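Local coordinates for ThiS/MoaD family protein (PDB 4N6E), which probably carries sulphur as a C-terminal thiocarboxylate and hands it to the thiosugar synthase BexX in 2-thiosugar biosynthesis, at residues Ile56-Asn61 with Asp79-Leu84. Numbering follows the deposited sequence.
Sequences INVYVN and DTLTIL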
ATOM      1  N   ILE B  56      38.809  -3.752   9.395  1.00 39.89           N
ATOM      2  CA  ILE B  56      39.480  -2.635  10.027  1.00 41.66           C
ATOM      3  C   ILE B  56      40.441  -2.029   9.031  1.00 39.30           C
ATOM      4  O   ILE B  56      41.092  -2.749   8.304  1.00 41.89           O
ATOM      5  CB  ILE B  56      40.246  -3.103  11.290  1.00 44.12           C
ATOM      6  CG1 ILE B  56      39.253  -3.433  12.403  1.00 46.49           C
ATOM      7  CG2 ILE B  56      41.226  -2.043  11.781  1.00 43.77           C
ATOM      8  CD1 ILE B  56      38.551  -2.221  12.970  1.00 46.53           C
ATOM      9  N   ASN B  57      40.523  -0.707   8.996  1.00 38.23           N
ATOM     10  CA  ASN B  57      41.519  -0.021   8.185  1.00 38.33           C
ATOM     11  C   ASN B  57      42.399   0.825   9.064  1.00 40.25           C
ATOM     12  O   ASN B  57      41.914   1.473   9.992  1.00 42.60           O
ATOM     13  CB  ASN B  57      40.854   0.882   7.155  1.00 38.14           C
ATOM     14  CG  ASN B  57      39.753   0.181   6.409  1.00 38.44           C
ATOM     15  OD1 ASN B  57      40.013  -0.725   5.621  1.00 36.03           O
ATOM     16  ND2 ASN B  57      38.507   0.578   6.669  1.00 39.76           N
ATOM     17  N   VAL B  58      43.695   0.829   8.770  1.00 42.06           N
ATOM     18  CA  VAL B  58      44.633   1.679   9.491  1.00 43.03           C
ATOM     19  C   VAL B  58      45.405   2.560   8.525  1.00 42.57           C
ATOM     20  O   VAL B  58      45.950   2.077   7.549  1.00 41.14           O
ATOM     21  CB  VAL B  58      45.631   0.849  10.307  1.00 44.76           C
ATOM     22  CG1 VAL B  58      46.679   1.755  10.937  1.00 42.96           C
ATOM     23  CG2 VAL B  58      44.902   0.027  11.369  1.00 45.74           C
ATOM     24  N   TYR B  59      45.457   3.853   8.820  1.00 44.97           N
ATOM     25  CA  TYR B  59      46.205   4.800   8.014  1.00 46.45           C
ATOM     26  C   TYR B  59      47.368   5.398   8.800  1.00 50.14           C
ATOM     27  O   TYR B  59      47.257   5.628  10.014  1.00 48.17           O
ATOM     28  CB  TYR B  59      45.276   5.900   7.510  1.00 46.03           C
ATOM     29  CG  TYR B  59      44.148   5.342   6.691  1.00 47.41           C
ATOM     30  CD1 TYR B  59      42.992   4.850   7.307  1.00 49.62           C
ATOM     31  CD2 TYR B  59      44.233   5.280   5.308  1.00 46.42           C
ATOM     32  CE1 TYR B  59      41.958   4.313   6.559  1.00 48.83           C
ATOM     33  CE2 TYR B  59      43.203   4.749   4.551  1.00 47.64           C
ATOM     34  CZ  TYR B  59      42.071   4.266   5.183  1.00 49.40           C
ATOM     35  OH  TYR B  59      41.049   3.740   4.442  1.00 52.55           O
ATOM     36  N   VAL B  60      48.486   5.611   8.093  1.00 54.84           N
ATOM     37  CA  VAL B  60      49.630   6.401   8.584  1.00 57.16           C
ATOM     38  C   VAL B  60      49.691   7.711   7.784  1.00 57.03           C
ATOM     39  O   VAL B  60      49.811   7.679   6.558  1.00 52.45           O
ATOM     40  CB  VAL B  60      50.953   5.623   8.452  1.00 57.47           C
ATOM     41  CG1 VAL B  60      52.147   6.500   8.809  1.00 58.97           C
ATOM     42  CG2 VAL B  60      50.923   4.390   9.340  1.00 56.65           C
ATOM     43  N   ASN B  61      49.602   8.849   8.482  1.00 61.42           N
ATOM     44  CA  ASN B  61      49.390  10.172   7.852  1.00 62.88           C
ATOM     45  C   ASN B  61      48.527  10.069   6.590  1.00 61.23           C
ATOM     46  O   ASN B  61      48.948  10.483   5.511  1.00 59.49           O
ATOM     47  CB  ASN B  61      50.722  10.866   7.519  1.00 64.20           C
ATOM     48  CG  ASN B  61      51.708  10.848   8.681  1.00 66.85           C
ATOM     49  OD1 ASN B  61      51.382  11.250   9.803  1.00 64.55           O
ATOM     50  ND2 ASN B  61      52.928  10.385   8.413  1.00 67.84           N
ATOM     51  N   ASP B  79      54.324  10.885  13.410  1.00 80.11           N
ATOM     52  CA  ASP B  79      53.293  10.370  12.511  1.00 81.36           C
ATOM     53  C   ASP B  79      51.949  10.292  13.234  1.00 80.78           C
ATOM     54  O   ASP B  79      51.905  10.100  14.450  1.00 84.28           O
ATOM     55  CB  ASP B  79      53.667   8.968  11.987  1.00 81.37           C
ATOM     56  CG  ASP B  79      54.703   8.999  10.855  1.00 79.82           C
ATOM     57  OD1 ASP B  79      54.974  10.074  10.280  1.00 74.52           O
ATOM     58  OD2 ASP B  79      55.239   7.922  10.523  1.00 79.85           O
ATOM     59  N   THR B  80      50.865  10.458  12.478  1.00 80.24           N
ATOM     60  CA  THR B  80      49.506  10.223  12.980  1.00 76.08           C
ATOM     61  C   THR B  80      48.992   8.886  12.454  1.00 69.83           C
ATOM     62  O   THR B  80      49.117   8.598  11.263  1.00 71.66           O
ATOM     63  CB  THR B  80      48.531  11.332  12.538  1.00 78.25           C
ATOM     64  OG1 THR B  80      48.968  12.590  13.064  1.00 78.42           O
ATOM     65  CG2 THR B  80      47.104  11.047  13.041  1.00 80.00           C
ATOM     66  N   LEU B  81      48.401   8.088  13.338  1.00 62.47           N
ATOM     67  CA  LEU B  81      47.892   6.773  12.978  1.00 59.74           C
ATOM     68  C   LEU B  81      46.379   6.694  13.240  1.00 61.18           C
ATOM     69  O   LEU B  81      45.932   6.752  14.394  1.00 54.19           O
ATOM     70  CB  LEU B  81      48.649   5.695  13.755  1.00 59.94           C
ATOM     71  CG  LEU B  81      48.429   4.238  13.318  1.00 63.85           C
ATOM     72  CD1 LEU B  81      49.741   3.473  13.270  1.00 64.40           C
ATOM     73  CD2 LEU B  81      47.431   3.501  14.207  1.00 63.69           C
ATOM     74  N   THR B  82      45.597   6.567  12.163  1.00 58.53           N
ATOM     75  CA  THR B  82      44.143   6.548  12.262  1.00 55.13           C
ATOM     76  C   THR B  82      43.585   5.143  12.123  1.00 52.38           C
ATOM     77  O   THR B  82      43.975   4.414  11.226  1.00 55.32           O
ATOM     78  CB  THR B  82      43.492   7.403  11.171  1.00 57.24           C
ATOM     79  OG1 THR B  82      44.156   8.666  11.082  1.00 59.50           O
ATOM     80  CG2 THR B  82      42.029   7.628  11.491  1.00 58.64           C
ATOM     81  N   ILE B  83      42.653   4.792  13.007  1.00 50.99           N
ATOM     82  CA  ILE B  83      41.889   3.547  12.923  1.00 47.58           C
ATOM     83  C   ILE B  83      40.488   3.837  12.394  1.00 44.92           C
ATOM     84  O   ILE B  83      39.761   4.649  12.952  1.00 45.53           O
ATOM     85  CB  ILE B  83      41.765   2.867  14.287  1.00 46.74           C
ATOM     86  CG1 ILE B  83      43.142   2.744  14.941  1.00 47.77           C
ATOM     87  CG2 ILE B  83      41.111   1.499  14.125  1.00 47.80           C
ATOM     88  CD1 ILE B  83      43.140   2.063  16.298  1.00 48.86           C
ATOM     89  N   LEU B  84      40.118   3.160  11.318  1.00 45.05           N
ATOM     90  CA  LEU B  84      38.893   3.466  10.582  1.00 44.43           C
ATOM     91  C   LEU B  84      38.160   2.167  10.236  1.00 42.25           C
ATOM     92  O   LEU B  84      38.427   1.552   9.202  1.00 42.40           O
ATOM     93  CB  LEU B  84      39.259   4.235   9.324  1.00 45.39           C
ATOM     94  CG  LEU B  84      38.141   4.861   8.514  1.00 49.89           C
ATOM     95  CD1 LEU B  84      37.574   6.089   9.218  1.00 50.84           C
ATOM     96  CD2 LEU B  84      38.666   5.231   7.135  1.00 51.00           C
TER
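Asn-61 turns its carboxamide back onto the start of the neighbouring strand and uses both ends of it. OD1 of Asn-61 takes the backbone N of Thr-80 in a nearly straight bond of 2.8 Å, while its ND2 donates a hydrogen bond to OD1 of Asp-79, also at 2.8 Å. That second bond lies in the amide plane but comes down on the carboxylate from above, the two planes standing 78° apart. Asp-79 OD2 is held by the backbone N of Lys-76, so the carboxylate ties the preceding loop to the residue just after strand 56-60. An alanine in place of Asp-79 would probably leave Asn-61 ND2 and Lys-76 N without their acceptor and let the Asn-61 amide turn more freely. From here the antiparallel pairing runs through Tyr-59 and Thr-82, whose backbones exchange two bonds. The Tyr-59 ring leans along the sheet, CG anti to its own carbonyl carbon (chi1 -59°), bringing CE1 within 3.5 Å of Leu-84 CD2; a basic side chain of the partner protein makes a cation-pi contact with this ring. Farther along, Asn-57 ND2 reaches Leu-84 O at 2.7 Å in a bent bond, and its OD1 is taken by Arg-66. On the other face Val-58 CG1 meets Leu-81 CD2 at 3.8 Å, and Ile-83 packs on Leu-46 of helix 42-46. One face thus looks into the core and the other carries residues that touch the partner, in two neighbouring inner strands of the mixed sheet, 80-88 being the middle one, of a ubiquitin-like beta-grasp fold, as in ThiS and MoaD.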